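Local atomic coordinates of peroxidase (Cellulomonas bogoriensis 69B4 = DSM 16987, PDB entry 6QZO), a protein that binds heme b and probably acts as a DyP-type peroxidase, using hydrogen peroxide to oxidise its substrates. Residues S57-D60 with R61-E65; E65-L68 with R69-V73. All coordinates share one frame; numbering follows the deposited sequence.

Contact 1: S57-D60 with R61-E65; sequences STSD and RASVE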
loop_
_atom_site.group_PDB
_atom_site.type_symbol
_atom_site.label_atom_id
_atom_site.label_comp_id
_atom_site.label_asym_id
_atom_site.label_seq_id
_atom_site.Cartn_x
_atom_site.Cartn_y
_atom_site.Cartn_z
ATOM N N SER A 57 6.942 -8.871 28.965
ATOM C CA SER A 57 6.513 -9.043 30.382
ATOM C C SER A 57 7.646 -8.621 31.337
ATOM O O SER A 57 7.357 -8.195 32.469
ATOM C CB SER A 57 6.081 -10.453 30.652
ATOM O OG SER A 57 7.158 -11.353 30.441
ATOM N N THR A 58 8.893 -8.759 30.888
ATOM C CA THR A 58 10.125 -8.500 31.685
ATOM C C THR A 58 10.501 -7.017 31.643
ATOM O O THR A 58 11.365 -6.623 32.419
ATOM C CB THR A 58 11.279 -9.386 31.199
ATOM O OG1 THR A 58 11.459 -9.172 29.796
ATOM C CG2 THR A 58 11.017 -10.860 31.444
ATOM N N SER A 59 9.821 -6.211 30.835
ATOM C CA SER A 59 10.053 -4.743 30.694
ATOM C C SER A 59 9.919 -4.033 32.050
ATOM O O SER A 59 9.095 -4.465 32.885
ATOM C CB SER A 59 9.127 -4.151 29.674
ATOM O OG SER A 59 9.691 -4.304 28.381
ATOM N N ASP A 60 10.729 -2.999 32.272
ATOM C CA ASP A 60 10.667 -2.091 33.453
ATOM C C ASP A 60 10.911 -0.664 32.961
ATOM O O ASP A 60 11.024 -0.478 31.736
ATOM C CB ASP A 60 11.674 -2.519 34.531
ATOM C CG ASP A 60 13.108 -2.596 34.028
ATOM O OD1 ASP A 60 13.397 -2.016 32.935
ATOM O OD2 ASP A 60 13.909 -3.279 34.700
ATOM N N ARG A 61 10.993 0.307 33.877
ATOM C CA ARG A 61 11.212 1.739 33.550
ATOM C C ARG A 61 12.446 1.866 32.644
ATOM O O ARG A 61 12.412 2.680 31.705
ATOM C CB ARG A 61 11.393 2.542 34.840
ATOM C CG ARG A 61 11.081 4.022 34.716
ATOM C CD ARG A 61 11.144 4.675 36.059
ATOM N NE ARG A 61 9.812 4.667 36.647
ATOM C CZ ARG A 61 9.534 4.818 37.937
ATOM N NH1 ARG A 61 10.497 4.991 38.834
ATOM N NH2 ARG A 61 8.269 4.814 38.336
ATOM N N ALA A 62 13.508 1.108 32.922
ATOM C CA ALA A 62 14.808 1.246 32.225
ATOM C C ALA A 62 14.659 0.808 30.761
ATOM O O ALA A 62 15.187 1.526 29.867
ATOM C CB ALA A 62 15.885 0.472 32.944
ATOM N N SER A 63 13.963 -0.313 30.533
ATOM C CA SER A 63 13.605 -0.864 29.200
ATOM C C SER A 63 12.883 0.204 28.388
ATOM O O SER A 63 13.294 0.468 27.247
ATOM C CB SER A 63 12.726 -2.081 29.313
ATOM O OG SER A 63 13.433 -3.129 29.937
ATOM N N VAL A 64 11.811 0.751 28.953
ATOM C CA VAL A 64 10.933 1.725 28.245
ATOM C C VAL A 64 11.789 2.937 27.885
ATOM O O VAL A 64 11.722 3.391 26.715
ATOM C CB VAL A 64 9.712 2.102 29.101
ATOM C CG1 VAL A 64 8.838 3.160 28.435
ATOM C CG2 VAL A 64 8.898 0.863 29.448
ATOM N N GLU A 65 12.597 3.412 28.838
ATOM C CA GLU A 65 13.456 4.595 28.611
ATOM C C GLU A 65 14.413 4.340 27.446
ATOM O O GLU A 65 14.452 5.179 26.525
ATOM C CB GLU A 65 14.281 4.936 29.841
ATOM C CG GLU A 65 14.962 6.279 29.652
ATOM C CD GLU A 65 15.853 6.679 30.802
ATOM O OE1 GLU A 65 15.504 6.381 31.961
ATOM O OE2 GLU A 65 16.886 7.296 30.524
#
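Asp60 O accepts from Val64 N at 3.1 Å, an i to i+4 bond that closes the first turn of helix 61-78 directly after the loop that leaves strand 47-55. Asp60 is the N-cap, and its carboxylate reaches forward to the first turn. CG lies between the backbone N and the carbonyl carbon (chi1 56°), which brings OD1 round to the backbone amides there. OD1 takes the amide of Ser63 at 3.0 Å, nearly along its own C-O axis and with an almost straight N-H (169°). The same oxygen also accepts from the Ser63 hydroxyl: OG stands 3.2 Å from Asp60 OD1 and reaches it from above the carboxylate plane. Ser63 thus grips one carboxylate oxygen with main chain and side chain together, and the two bonds hold the carboxylate against the turn. Just before the cap, Ser59 OG rests 3.9 Å from Ser63 CB, an ordinary van der Waals touch. Val64, buried, packs on Leu381 of helix 378-381, while Arg61 reaches the backbone of Ala113 and Gly114 by weak hydrogen bonds. A carboxylate placed at the positive end of the helix dipole would be favoured electrostatically, and here it supplies an acceptor for the first-turn amide of Ser63, the role of an N-cap carboxylate.

Contact 2: E65-L68 with R69-V73; sequences ERLL and RVWTV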
loop_
_atom_site.group_PDB
_atom_site.type_symbol
_atom_site.label_atom_id
_atom_site.label_comp_id
_atom_site.label_asym_id
_atom_site.label_seq_id
_atom_site.Cartn_x
_atom_site.Cartn_y
_atom_site.Cartn_z
ATOM N N GLU A 65 12.597 3.412 28.838
ATOM C CA GLU A 65 13.456 4.595 28.611
ATOM C C GLU A 65 14.413 4.340 27.446
ATOM O O GLU A 65 14.452 5.179 26.525
ATOM C CB GLU A 65 14.281 4.936 29.841
ATOM C CG GLU A 65 14.962 6.279 29.652
ATOM C CD GLU A 65 15.853 6.679 30.802
ATOM O OE1 GLU A 65 15.504 6.381 31.961
ATOM O OE2 GLU A 65 16.886 7.296 30.524
ATOM N N ARG A 66 15.166 3.241 27.512
ATOM C CA ARG A 66 16.118 2.828 26.443
ATOM C C ARG A 66 15.391 2.828 25.087
ATOM O O ARG A 66 15.898 3.452 24.134
ATOM C CB ARG A 66 16.713 1.451 26.761
ATOM C CG ARG A 66 17.782 0.988 25.782
ATOM C CD ARG A 66 19.048 1.842 25.805
ATOM N NE ARG A 66 19.968 1.466 24.731
ATOM C CZ ARG A 66 21.272 1.755 24.701
ATOM N NH1 ARG A 66 21.837 2.413 25.700
ATOM N NH2 ARG A 66 22.014 1.381 23.671
ATOM N N LEU A 67 14.236 2.176 25.012
ATOM C CA LEU A 67 13.435 2.058 23.769
ATOM C C LEU A 67 13.142 3.450 23.190
ATOM O O LEU A 67 13.384 3.662 21.998
ATOM C CB LEU A 67 12.129 1.335 24.099
ATOM C CG LEU A 67 11.186 1.154 22.922
ATOM C CD1 LEU A 67 11.876 0.421 21.783
ATOM C CD2 LEU A 67 9.929 0.396 23.346
ATOM N N LEU A 68 12.615 4.356 24.010
ATOM C CA LEU A 68 12.275 5.750 23.600
ATOM C C LEU A 68 13.530 6.498 23.156
ATOM O O LEU A 68 13.426 7.364 22.263
ATOM C CB LEU A 68 11.608 6.482 24.768
ATOM C CG LEU A 68 10.270 5.912 25.215
ATOM C CD1 LEU A 68 9.734 6.702 26.403
ATOM C CD2 LEU A 68 9.266 5.900 24.061
ATOM N N ARG A 69 14.662 6.213 23.789
ATOM C CA ARG A 69 15.936 6.915 23.490
ATOM C C ARG A 69 16.490 6.424 22.153
ATOM O O ARG A 69 16.917 7.280 21.372
ATOM C CB ARG A 69 16.961 6.703 24.597
ATOM C CG ARG A 69 16.748 7.553 25.849
ATOM C CD ARG A 69 17.977 7.324 26.702
ATOM N NE ARG A 69 17.947 7.926 28.022
ATOM C CZ ARG A 69 18.612 9.019 28.386
ATOM N NH1 ARG A 69 19.340 9.707 27.522
ATOM N NH2 ARG A 69 18.493 9.474 29.620
ATOM N N VAL A 70 16.514 5.110 21.902
ATOM C CA VAL A 70 17.014 4.573 20.597
ATOM C C VAL A 70 16.073 5.050 19.475
ATOM O O VAL A 70 16.573 5.419 18.404
ATOM C CB VAL A 70 17.216 3.045 20.587
ATOM C CG1 VAL A 70 18.312 2.630 21.558
ATOM C CG2 VAL A 70 15.938 2.278 20.876
ATOM N N TRP A 71 14.767 5.092 19.731
ATOM C CA TRP A 71 13.763 5.562 18.738
ATOM C C TRP A 71 13.980 7.046 18.432
ATOM O O TRP A 71 13.863 7.432 17.260
ATOM C CB TRP A 71 12.343 5.304 19.222
ATOM C CG TRP A 71 11.830 3.935 18.905
ATOM C CD1 TRP A 71 12.373 3.008 18.061
ATOM C CD2 TRP A 71 10.612 3.359 19.408
ATOM N NE1 TRP A 71 11.589 1.893 18.036
ATOM C CE2 TRP A 71 10.499 2.076 18.842
ATOM C CE3 TRP A 71 9.630 3.790 20.300
ATOM C CZ2 TRP A 71 9.435 1.226 19.128
ATOM C CZ3 TRP A 71 8.580 2.947 20.585
ATOM C CH2 TRP A 71 8.493 1.685 20.012
ATOM N N THR A 72 14.283 7.846 19.452
ATOM C CA THR A 72 14.539 9.302 19.278
ATOM C C THR A 72 15.685 9.489 18.282
ATOM O O THR A 72 15.543 10.288 17.353
ATOM C CB THR A 72 14.807 9.986 20.616
ATOM O OG1 THR A 72 13.624 9.813 21.406
ATOM C CG2 THR A 72 15.135 11.452 20.439
ATOM N N VAL A 73 16.772 8.750 18.455
ATOM C CA VAL A 73 17.930 8.786 17.508
ATOM C C VAL A 73 17.426 8.476 16.091
ATOM O O VAL A 73 17.697 9.288 15.180
ATOM C CB VAL A 73 19.039 7.816 17.938
ATOM C CG1 VAL A 73 20.162 7.780 16.924
ATOM C CG2 VAL A 73 19.586 8.175 19.316
#
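Glu65 and Arg69, one helical turn apart, run side by side along helix 61-78 and join in a salt bridge; Arg69 is exposed, and Glu65 touches Tyr375. Arg69 offers NE and NH2 side-on, and both nitrogens converge on one oxygen: Glu65 OE2 is 2.8 Å from Arg69 NE, which meets its anti lone pair, and 2.9 Å from Arg69 NH2. That oxygen lies in the guanidinium plane, although the carboxylate itself is turned 32° from it. Arg69 CG is anti to the carbonyl carbon (chi1 -78°) and the chain runs extended to NE, carrying the guanidinium back along the helix to the glutamate.

On the buried flank Leu67 and Trp71 also lie alongside each other. Leu67 CD1 sits over one face of the indole, 3.8 Å from the centroid of the Trp71 six-membered ring and 17° off its normal, a CH-pi contact. Leu68 O takes two donors from Thr72, the amide N at 3.0 Å and OG1 at 2.6 Å, arriving from opposite faces of the carbonyl plane.

Farther out, Trp71 NE1 donates to Leu162 O of helix 152-165, which, with the packing on the ring, limits its rotation; Leu53, Val143 and Leu145 of the sheet pack against it. Thr72 OG1 has a second partner in Val376 N. With an alanine at Trp71, Leu67 CD1 would probably lose the surface it rests on, and Leu162 O its indole donor, opening a gap between helix and sheet. The helix is therefore amphipathic: a charged pair bridges successive turns on its more exposed side, whereas on the buried one aromatic and aliphatic packing joins it to the sheet.

Overall arrangement
Contacts 1 and 2 follow one another along a single element, helix 61-78, with centres about 12 Å apart. Contact 1 comes first and covers the passage from the loop after strand 47-55 into the helix; contact 2 takes up the next turns, and Glu65 belongs to both. The two lie on the same side of the chain's centre, away from the heme site, in the N-terminal DyP-type half of the chain. Here the helix packs against the antiparallel sheet containing strands 47-55 and 143-149, beside helix 152-165, as in the ferredoxin-like halves of this family. Residues near the C-terminus meet it at both contacts, so this N-terminal helix is tied both to its own sheet and to the end of the chain.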